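Side-chain contacts in CalG4 (Micromonospora echinospora, PDB 3IA7), which is a bacterial protein of the GT-B fold, built from two Rossmann-like domains, each organised around a parallel beta sheet: residues 38-41 and 42-45; 89-92 and 93-97; 139-142 and 143-146; 179-182 and 183-186. All coordinates share one frame; numbering follows the deposited sequence.

Contact 1. Residues 38-41 and 42-45; sequences VTTP and LFAD. With CA (calcium ion), chain C.
T39 and T40 meet L42, F43 and A44 in a local turn contact where strand 34-39 gives way to helix 41-49. The backbone supplies the evidence for a tight turn. F43 N donates to T40 O at 3.1 Å and A44 N to P41 O at 3.2 Å, both spanning three residues. On the buried side, T39 OG1 lies 3.4 Å from F43 CB, the two side chains crossing at about a right angle, while the methyl CG2 of T39 packs on A44 CA at 3.9 Å. T40 has its OG1 between the backbone N and the carbonyl carbon (chi1 61°), which brings the hydroxyl to the edge of the F43 ring, 3.9 Å from CD2; its hydrogen bond goes to Q13. The same OG1 lies 3.7 Å from L42 CB, the T40 and L42 side chains running side by side and pointing the same way. The calcium ion is bound by L42 O at 2.3 Å, between the two subunits. A water on the metal donates to P41 O and, at 2.7 Å, to D45 OD2, and accepts from D45 N, so a second shell of P41 and D45 positions it. E46 and, from the second subunit, Q225 and H297 are further ligands. The arrangement is the strand-to-helix turn of a beta-alpha-beta unit (strand 34-39, helix 41-49, strand 53-56), here carrying an intersubunit calcium site.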
loop_
_atom_site.group_PDB
_atom_site.type_symbol
_atom_site.label_atom_id
_atom_site.label_comp_id
_atom_site.label_asym_id
_atom_site.label_seq_id
_atom_site.Cartn_x
_atom_site.Cartn_y
_atom_site.Cartn_z
ATOM N N VAL A 38 -17.336 -11.281 5.421
ATOM C CA VAL A 38 -18.575 -11.206 4.642
ATOM C C VAL A 38 -18.518 -10.063 3.620
ATOM O O VAL A 38 -18.373 -8.849 3.973
ATOM C CB VAL A 38 -19.834 -11.067 5.567
ATOM C CG1 VAL A 38 -21.171 -11.057 4.749
ATOM C CG2 VAL A 38 -19.840 -12.174 6.695
ATOM N N THR A 39 -18.658 -10.441 2.349
ATOM C CA THR A 39 -18.621 -9.470 1.278
ATOM C C THR A 39 -19.345 -9.983 0.027
ATOM O O THR A 39 -19.992 -11.025 0.075
ATOM C CB THR A 39 -17.164 -9.014 0.942
ATOM O OG1 THR A 39 -17.226 -7.837 0.113
ATOM C CG2 THR A 39 -16.351 -10.213 0.253
ATOM N N THR A 40 -19.301 -9.219 -1.062
ATOM C CA THR A 40 -19.961 -9.618 -2.286
ATOM C C THR A 40 -18.929 -10.146 -3.284
ATOM O O THR A 40 -17.726 -9.982 -3.054
ATOM C CB THR A 40 -20.696 -8.418 -2.935
ATOM O OG1 THR A 40 -19.754 -7.370 -3.265
ATOM C CG2 THR A 40 -21.815 -7.910 -2.047
ATOM N N PRO A 41 -19.387 -10.783 -4.371
ATOM C CA PRO A 41 -18.406 -11.253 -5.318
ATOM C C PRO A 41 -17.462 -10.138 -5.807
ATOM O O PRO A 41 -16.294 -10.392 -6.089
ATOM C CB PRO A 41 -19.273 -11.802 -6.433
ATOM C CG PRO A 41 -20.450 -12.434 -5.648
ATOM C CD PRO A 41 -20.753 -11.270 -4.722
ATOM N N LEU A 42 -17.989 -8.913 -5.894
ATOM C CA LEU A 42 -17.202 -7.760 -6.388
ATOM C C LEU A 42 -15.906 -7.514 -5.598
ATOM O O LEU A 42 -14.925 -7.010 -6.132
ATOM C CB LEU A 42 -18.067 -6.478 -6.378
ATOM C CG LEU A 42 -17.479 -5.177 -6.967
ATOM C CD1 LEU A 42 -16.908 -5.345 -8.388
ATOM C CD2 LEU A 42 -18.577 -4.067 -6.911
ATOM N N PHE A 43 -15.939 -7.787 -4.313
ATOM C CA PHE A 43 -14.751 -7.634 -3.483
ATOM C C PHE A 43 -14.129 -8.899 -2.930
ATOM O O PHE A 43 -13.168 -8.789 -2.152
ATOM C CB PHE A 43 -15.087 -6.706 -2.323
ATOM C CG PHE A 43 -15.375 -5.337 -2.810
ATOM C CD1 PHE A 43 -14.326 -4.462 -3.121
ATOM C CD2 PHE A 43 -16.694 -4.968 -3.114
ATOM C CE1 PHE A 43 -14.556 -3.191 -3.632
ATOM C CE2 PHE A 43 -16.965 -3.688 -3.622
ATOM C CZ PHE A 43 -15.877 -2.792 -3.895
ATOM N N ALA A 44 -14.657 -10.068 -3.353
ATOM C CA ALA A 44 -14.231 -11.364 -2.820
ATOM C C ALA A 44 -12.728 -11.597 -3.099
ATOM O O ALA A 44 -11.982 -12.106 -2.235
ATOM C CB ALA A 44 -15.099 -12.491 -3.452
ATOM N N ASP A 45 -12.289 -11.271 -4.316
ATOM C CA ASP A 45 -10.870 -11.469 -4.675
ATOM C C ASP A 45 -9.918 -10.620 -3.831
ATOM O O ASP A 45 -8.888 -11.116 -3.347
ATOM C CB ASP A 45 -10.653 -11.339 -6.167
ATOM C CG ASP A 45 -11.430 -12.408 -6.942
ATOM O OD1 ASP A 45 -11.049 -13.598 -6.833
ATOM O OD2 ASP A 45 -12.444 -12.071 -7.545
HETATM CA CA CA C . -13.121 -7.624 -7.378
HETATM O O HOH W 1 -13.711 -9.882 -6.702
HETATM O O HOH W 2 -14.482 -8.364 -9.247
#

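Contact 2. Residues 89-92 and 93-97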
loop_
_atom_site.group_PDB
_atom_site.type_symbol
_atom_site.label_atom_id
_atom_site.label_comp_id
_atom_site.label_asym_id
_atom_site.label_seq_id
_atom_site.Cartn_x
_atom_site.Cartn_y
_atom_site.Cartn_z
ATOM N N ALA A 89 -29.325 -8.660 4.969
ATOM C CA ALA A 89 -28.654 -9.524 3.986
ATOM C C ALA A 89 -27.337 -10.083 4.551
ATOM O O ALA A 89 -27.069 -11.281 4.437
ATOM C CB ALA A 89 -28.427 -8.760 2.663
ATOM N N ILE A 90 -26.557 -9.214 5.172
ATOM C CA ILE A 90 -25.260 -9.559 5.778
ATOM C C ILE A 90 -25.447 -10.461 6.999
ATOM O O ILE A 90 -24.780 -11.515 7.124
ATOM C CB ILE A 90 -24.479 -8.261 6.169
ATOM C CG1 ILE A 90 -23.996 -7.528 4.873
ATOM C CG2 ILE A 90 -23.247 -8.597 7.110
ATOM C CD1 ILE A 90 -23.675 -6.091 5.093
ATOM N N LEU A 91 -26.379 -10.063 7.869
ATOM C CA LEU A 91 -26.741 -10.846 9.051
ATOM C C LEU A 91 -27.156 -12.294 8.670
ATOM O O LEU A 91 -26.623 -13.280 9.211
ATOM C CB LEU A 91 -27.874 -10.077 9.805
ATOM C CG LEU A 91 -28.518 -10.651 11.067
ATOM C CD1 LEU A 91 -27.494 -10.652 12.167
ATOM C CD2 LEU A 91 -29.651 -9.710 11.433
ATOM N N ARG A 92 -28.078 -12.439 7.725
ATOM C CA ARG A 92 -28.519 -13.782 7.325
ATOM C C ARG A 92 -27.365 -14.591 6.728
ATOM O O ARG A 92 -27.293 -15.798 6.974
ATOM C CB ARG A 92 -29.680 -13.741 6.306
ATOM C CG ARG A 92 -31.018 -13.196 6.939
ATOM C CD ARG A 92 -32.123 -13.107 5.915
ATOM N NE ARG A 92 -33.311 -12.495 6.507
ATOM C CZ ARG A 92 -34.415 -12.203 5.826
ATOM N NH1 ARG A 92 -34.493 -12.443 4.509
ATOM N NH2 ARG A 92 -35.428 -11.657 6.481
ATOM N N ALA A 93 -26.521 -13.968 5.874
ATOM C CA ALA A 93 -25.429 -14.715 5.206
ATOM C C ALA A 93 -24.448 -15.251 6.236
ATOM O O ALA A 93 -23.988 -16.367 6.110
ATOM C CB ALA A 93 -24.644 -13.831 4.260
ATOM N N ALA A 94 -24.080 -14.413 7.198
ATOM C CA ALA A 94 -23.109 -14.776 8.246
ATOM C C ALA A 94 -23.673 -15.901 9.131
ATOM O O ALA A 94 -22.972 -16.871 9.413
ATOM C CB ALA A 94 -22.805 -13.596 9.098
ATOM N N GLU A 95 -24.942 -15.782 9.520
ATOM C CA GLU A 95 -25.576 -16.845 10.347
ATOM C C GLU A 95 -25.686 -18.184 9.617
ATOM O O GLU A 95 -25.358 -19.239 10.174
ATOM C CB GLU A 95 -26.925 -16.386 10.829
ATOM C CG GLU A 95 -26.786 -15.222 11.849
ATOM C CD GLU A 95 -28.078 -14.965 12.607
ATOM O OE1 GLU A 95 -28.863 -15.893 12.784
ATOM O OE2 GLU A 95 -28.301 -13.862 13.110
ATOM N N GLU A 96 -26.098 -18.132 8.354
ATOM C CA GLU A 96 -26.218 -19.334 7.540
ATOM C C GLU A 96 -24.834 -19.998 7.388
ATOM O O GLU A 96 -24.704 -21.209 7.572
ATOM C CB GLU A 96 -26.845 -18.992 6.171
ATOM C CG GLU A 96 -27.133 -20.196 5.237
ATOM C CD GLU A 96 -25.870 -20.886 4.761
ATOM O OE1 GLU A 96 -24.945 -20.229 4.222
ATOM O OE2 GLU A 96 -25.785 -22.133 4.927
ATOM N N ALA A 97 -23.812 -19.206 7.074
ATOM C CA ALA A 97 -22.461 -19.715 6.856
ATOM C C ALA A 97 -21.747 -20.253 8.098
ATOM O O ALA A 97 -21.054 -21.260 8.009
ATOM C CB ALA A 97 -21.578 -18.688 6.176
#
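A93 lays its methyl beside the preceding turn of the helix, with CB 3.5 Å from A89 O, and its N donates to that same oxygen at 3.1 Å. One residue on, A94 N reaches I90 O at 3.0 Å. The small side chain of A94 looks into the fold, where V38 and L119 pack against it. E95 makes the main side-chain contact. Its N bonds L91 O at 3.0 Å, and its CG lies 3.3 Å from the same carbonyl oxygen. Beyond CG the chain is extended and runs alongside L91, both pointing the same way. L91 has CG opposite its backbone N (chi1 178°), which, with chi2 near 68°, puts CD1 3.4 Å from E95 OE2. This carboxylate oxygen is not left against a methyl alone: Y172 OH is hydrogen-bonded to it, and OE1 forms a salt bridge with R122, so both oxygens are held and the rotation of the group is probably fixed. E96 N then donates to R92 O at 3.0 Å, and E96 bends away at chi2 on the exposed flank, where R92 extends. A97 N closes the series on A93 O. The unbroken ladder of bonds from each residue to the fourth before it marks a regular alpha helix, here the long helix 75-98 in the connection from strand 53-56 to strand 105-109 of a Rossmann-like domain.

Contact 3. Residues 139-142 and 143-146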
loop_
_atom_site.group_PDB
_atom_site.type_symbol
_atom_site.label_atom_id
_atom_site.label_comp_id
_atom_site.label_asym_id
_atom_site.label_seq_id
_atom_site.Cartn_x
_atom_site.Cartn_y
_atom_site.Cartn_z
ATOM N N HIS A 139 -21.566 13.469 22.252
ATOM C CA HIS A 139 -21.204 14.836 21.905
ATOM C C HIS A 139 -21.332 15.165 20.444
ATOM O O HIS A 139 -21.518 16.344 20.072
ATOM C CB HIS A 139 -19.773 15.138 22.390
ATOM C CG HIS A 139 -19.667 15.120 23.870
ATOM N ND1 HIS A 139 -19.394 13.970 24.574
ATOM C CD2 HIS A 139 -19.940 16.073 24.789
ATOM C CE1 HIS A 139 -19.419 14.235 25.867
ATOM N NE2 HIS A 139 -19.775 15.495 26.025
ATOM N N TYR A 140 -21.200 14.138 19.612
ATOM C CA TYR A 140 -21.062 14.325 18.169
ATOM C C TYR A 140 -21.472 13.105 17.393
ATOM O O TYR A 140 -21.108 11.974 17.721
ATOM C CB TYR A 140 -19.622 14.698 17.758
ATOM C CG TYR A 140 -19.479 14.841 16.254
ATOM C CD1 TYR A 140 -19.915 15.999 15.595
ATOM C CD2 TYR A 140 -18.927 13.815 15.491
ATOM C CE1 TYR A 140 -19.822 16.121 14.232
ATOM C CE2 TYR A 140 -18.818 13.939 14.117
ATOM C CZ TYR A 140 -19.285 15.104 13.504
ATOM O OH TYR A 140 -19.171 15.241 12.151
ATOM N N SER A 141 -22.259 13.346 16.351
ATOM C CA SER A 141 -22.636 12.288 15.459
ATOM C C SER A 141 -22.788 12.944 14.088
ATOM O O SER A 141 -23.622 13.819 13.898
ATOM C CB SER A 141 -23.940 11.614 15.906
ATOM O OG SER A 141 -24.319 10.670 14.899
ATOM N N LEU A 142 -21.936 12.556 13.152
ATOM C CA LEU A 142 -22.007 13.137 11.809
ATOM C C LEU A 142 -23.403 12.914 11.205
ATOM O O LEU A 142 -23.977 13.835 10.627
ATOM C CB LEU A 142 -20.939 12.530 10.899
ATOM C CG LEU A 142 -21.096 12.741 9.404
ATOM C CD1 LEU A 142 -21.057 14.253 9.081
ATOM C CD2 LEU A 142 -20.038 11.956 8.666
ATOM N N PHE A 143 -23.927 11.694 11.335
ATOM C CA PHE A 143 -25.233 11.386 10.757
ATOM C C PHE A 143 -26.372 12.262 11.316
ATOM O O PHE A 143 -27.188 12.825 10.564
ATOM C CB PHE A 143 -25.524 9.903 10.928
ATOM C CG PHE A 143 -24.718 9.040 9.992
ATOM C CD1 PHE A 143 -25.010 9.014 8.634
ATOM C CD2 PHE A 143 -23.656 8.267 10.469
ATOM C CE1 PHE A 143 -24.270 8.223 7.762
ATOM C CE2 PHE A 143 -22.915 7.467 9.606
ATOM C CZ PHE A 143 -23.227 7.452 8.248
ATOM N N LYS A 144 -26.382 12.441 12.628
ATOM C CA LYS A 144 -27.368 13.317 13.217
ATOM C C LYS A 144 -27.220 14.734 12.623
ATOM O O LYS A 144 -28.207 15.407 12.400
ATOM C CB LYS A 144 -27.210 13.328 14.725
ATOM C CG LYS A 144 -27.709 12.062 15.367
ATOM C CD LYS A 144 -27.642 12.114 16.886
ATOM C CE LYS A 144 -28.257 10.790 17.400
ATOM N NZ LYS A 144 -28.325 10.805 18.866
ATOM N N GLU A 145 -25.989 15.184 12.351
ATOM C CA GLU A 145 -25.790 16.540 11.794
ATOM C C GLU A 145 -26.281 16.611 10.346
ATOM O O GLU A 145 -26.814 17.637 9.923
ATOM C CB GLU A 145 -24.320 17.013 11.875
ATOM C CG GLU A 145 -23.755 17.178 13.290
ATOM C CD GLU A 145 -24.640 18.021 14.205
ATOM O OE1 GLU A 145 -24.702 19.253 14.008
ATOM O OE2 GLU A 145 -25.276 17.464 15.128
ATOM N N LEU A 146 -26.097 15.531 9.598
ATOM C CA LEU A 146 -26.553 15.466 8.214
ATOM C C LEU A 146 -28.096 15.471 8.093
ATOM O O LEU A 146 -28.677 16.292 7.355
ATOM C CB LEU A 146 -25.987 14.238 7.514
ATOM C CG LEU A 146 -24.477 14.372 7.231
ATOM C CD1 LEU A 146 -24.023 13.083 6.562
ATOM C CD2 LEU A 146 -24.182 15.650 6.370
HETATM O O HOH W 3 -23.807 15.682 16.497
#
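L142 and L146 form the tightly packed part of this helix start. L142 CD1 lies 3.9 Å from L146 CG, the two branched ends crossing at a slant, and L146 N donates to L142 O at 2.9 Å. E145 N repeats the pattern on S141 O at 3.1 Å. One face of the Y140 ring also packs closely, with L142 N 3.5 Å above the ring plane and offset toward the rim. S141 occupies the N-cap position of helix 142-150. Its OG is swung away from the backbone N (chi1 174°) and stands 3.5 Å from K144 N, while its CB rests 3.8 Å from CG of K144. The lysine chain therefore runs alongside the serine before extending to a salt bridge with D183.

The other flank is looser. The Y140 ring comes no nearer to E145 than 4.2 Å, from CE1 to CG, and its plane is 35° from that of the carboxylate. Between loop and glutamate sits a water, which accepts from S141 N and donates to E145 OE2 at 2.7 Å. E145 bends at chi2, folding its carboxylate back toward the start of the helix instead of extending it outward.

The chemistry is that of a polar helix start on the protein surface. The S141 amide is satisfied through water, and E145 OE2 is shared between that water and a salt bridge to K148. K148 and the amino end of the helix would both be expected to favour a negatively charged E145.

Contact 4. Residues 179-182 and 183-186; sequences KEYW and DEIE
Y181 is overlapped by the carboxylate of E184, whose OE1 lies 3.5 Å from CD1 of the ring. The approach is oblique: the side chains cross at about a right angle, and the ring and carboxylate planes are 53° apart. The glutamate chain is extended beyond CG (chi2 -176°), which carries OE1 back over the last helical turn as far as the ring. R117 probably helps to stabilise the acidic group there, since it forms a salt bridge with E184 OE1 and a cation-pi contact with the Y181 ring.

The backbone records how the helix gives way. D183 N still bonds K179 O, four residues back, at 3.3 Å, and also makes a weak bond to E180 O at 3.1 Å. E184 N bonds Y181 O, only three residues back, at 3.1 Å. The side chain of D183 folds against the same turn, with CG 3.6 Å from K179 O. Its OD2 is the partner of K144, and K179 NZ is paired with D157 instead.

On the exposed flank, E180 OE2 and E184 OE2 stand 5.1 Å apart. A water donates to both, to E184 OE2 at 3.2 Å, which would be expected to ease the repulsion between like charges. W182 turns away from this edge and meets F113 and H154 edge-to-face. The tightening from four-residue to three-residue bonds is typical of the carboxyl end of a helix, here helix 178-182 leading into strand 189-191 of the seven-stranded Rossmann-like sheet.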
loop_
_atom_site.group_PDB
_atom_site.type_symbol
_atom_site.label_atom_id
_atom_site.label_comp_id
_atom_site.label_asym_id
_atom_site.label_seq_id
_atom_site.Cartn_x
_atom_site.Cartn_y
_atom_site.Cartn_z
ATOM N N LYS A 179 -34.036 4.251 18.885
ATOM C CA LYS A 179 -33.104 5.362 18.821
ATOM C C LYS A 179 -31.937 5.193 19.842
ATOM O O LYS A 179 -30.780 5.460 19.514
ATOM C CB LYS A 179 -33.859 6.673 19.048
ATOM C CG LYS A 179 -33.215 7.882 18.426
ATOM C CD LYS A 179 -34.120 9.133 18.720
ATOM C CE LYS A 179 -33.646 10.316 17.908
ATOM N NZ LYS A 179 -34.662 11.415 17.924
ATOM N N GLU A 180 -32.253 4.776 21.074
ATOM C CA GLU A 180 -31.238 4.465 22.085
ATOM C C GLU A 180 -30.234 3.411 21.630
ATOM O O GLU A 180 -29.040 3.589 21.719
ATOM C CB GLU A 180 -31.899 3.975 23.368
ATOM C CG GLU A 180 -30.914 3.875 24.533
ATOM C CD GLU A 180 -31.536 3.302 25.822
ATOM O OE1 GLU A 180 -32.768 3.401 25.984
ATOM O OE2 GLU A 180 -30.779 2.769 26.661
ATOM N N TYR A 181 -30.746 2.296 21.146
ATOM C CA TYR A 181 -29.924 1.228 20.575
ATOM C C TYR A 181 -28.966 1.734 19.484
ATOM O O TYR A 181 -27.762 1.401 19.494
ATOM C CB TYR A 181 -30.848 0.173 19.977
ATOM C CG TYR A 181 -30.123 -1.013 19.419
ATOM C CD1 TYR A 181 -29.780 -2.087 20.240
ATOM C CD2 TYR A 181 -29.747 -1.050 18.061
ATOM C CE1 TYR A 181 -29.080 -3.198 19.708
ATOM C CE2 TYR A 181 -29.060 -2.160 17.524
ATOM C CZ TYR A 181 -28.752 -3.234 18.370
ATOM O OH TYR A 181 -28.055 -4.304 17.825
ATOM N N TRP A 182 -29.504 2.538 18.562
ATOM C CA TRP A 182 -28.755 3.083 17.410
ATOM C C TRP A 182 -27.533 3.818 17.913
ATOM O O TRP A 182 -26.427 3.717 17.311
ATOM C CB TRP A 182 -29.676 4.005 16.597
ATOM C CG TRP A 182 -29.206 4.289 15.181
ATOM C CD1 TRP A 182 -28.110 5.016 14.810
ATOM C CD2 TRP A 182 -29.864 3.916 13.972
ATOM N NE1 TRP A 182 -27.991 5.046 13.445
ATOM C CE2 TRP A 182 -29.064 4.410 12.891
ATOM C CE3 TRP A 182 -31.025 3.192 13.683
ATOM C CZ2 TRP A 182 -29.384 4.201 11.560
ATOM C CZ3 TRP A 182 -31.351 2.967 12.309
ATOM C CH2 TRP A 182 -30.532 3.481 11.281
ATOM N N ASP A 183 -27.684 4.511 19.045
ATOM C CA ASP A 183 -26.604 5.330 19.653
ATOM C C ASP A 183 -25.652 4.624 20.609
ATOM O O ASP A 183 -24.709 5.248 21.081
ATOM C CB ASP A 183 -27.184 6.579 20.369
ATOM C CG ASP A 183 -27.805 7.544 19.408
ATOM O OD1 ASP A 183 -27.419 7.505 18.222
ATOM O OD2 ASP A 183 -28.714 8.310 19.825
ATOM N N GLU A 184 -25.860 3.335 20.916
ATOM C CA GLU A 184 -24.981 2.669 21.863
ATOM C C GLU A 184 -23.555 2.554 21.341
ATOM O O GLU A 184 -23.353 2.318 20.155
ATOM C CB GLU A 184 -25.506 1.277 22.207
ATOM C CG GLU A 184 -26.745 1.394 23.074
ATOM C CD GLU A 184 -27.236 0.044 23.511
ATOM O OE1 GLU A 184 -27.693 -0.711 22.662
ATOM O OE2 GLU A 184 -27.191 -0.237 24.710
ATOM N N ILE A 185 -22.593 2.669 22.247
ATOM C CA ILE A 185 -21.143 2.680 21.917
ATOM C C ILE A 185 -20.567 1.274 22.069
ATOM O O ILE A 185 -20.812 0.586 23.074
ATOM C CB ILE A 185 -20.414 3.688 22.843
ATOM C CG1 ILE A 185 -20.965 5.102 22.546
ATOM C CG2 ILE A 185 -18.850 3.543 22.753
ATOM C CD1 ILE A 185 -20.344 6.260 23.361
ATOM N N GLU A 186 -19.827 0.837 21.066
ATOM C CA GLU A 186 -19.173 -0.479 21.073
ATOM C C GLU A 186 -18.060 -0.600 22.123
ATOM O O GLU A 186 -17.511 0.407 22.552
ATOM C CB GLU A 186 -18.617 -0.811 19.670
ATOM C CG GLU A 186 -18.373 -2.328 19.497
ATOM C CD GLU A 186 -19.557 -3.179 20.012
ATOM O OE1 GLU A 186 -20.578 -3.290 19.308
ATOM O OE2 GLU A 186 -19.495 -3.682 21.156
HETATM O O HOH W 4 -28.339 2.409 26.176
HETATM O O HOH W 5 -24.858 1.276 17.990
#

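Overall arrangement
Contacts 1 to 4 follow one another along the chain, and all belong to the elements of the seven-stranded parallel sheet and its surrounding helices. Contacts 1 and 2 have centres 14 Å apart and meet directly: V38 CG1 packs on I90 CG2 at 4.0 Å, setting helix 75-98 against strand 34-39. Contacts 3 and 4, centres 13 Å apart, are joined by the salt bridge K144 NZ to D183 OD2 at 2.7 Å, linking the start of helix 142-150 to the end of helix 178-182. Contacts 1 and 3 lie about 30 Å apart between centres, on opposite sides of the chain's centre. Contact 1 alone reaches the second subunit, so the calcium-bridged interface is remote from the contact 3 and 4 pair.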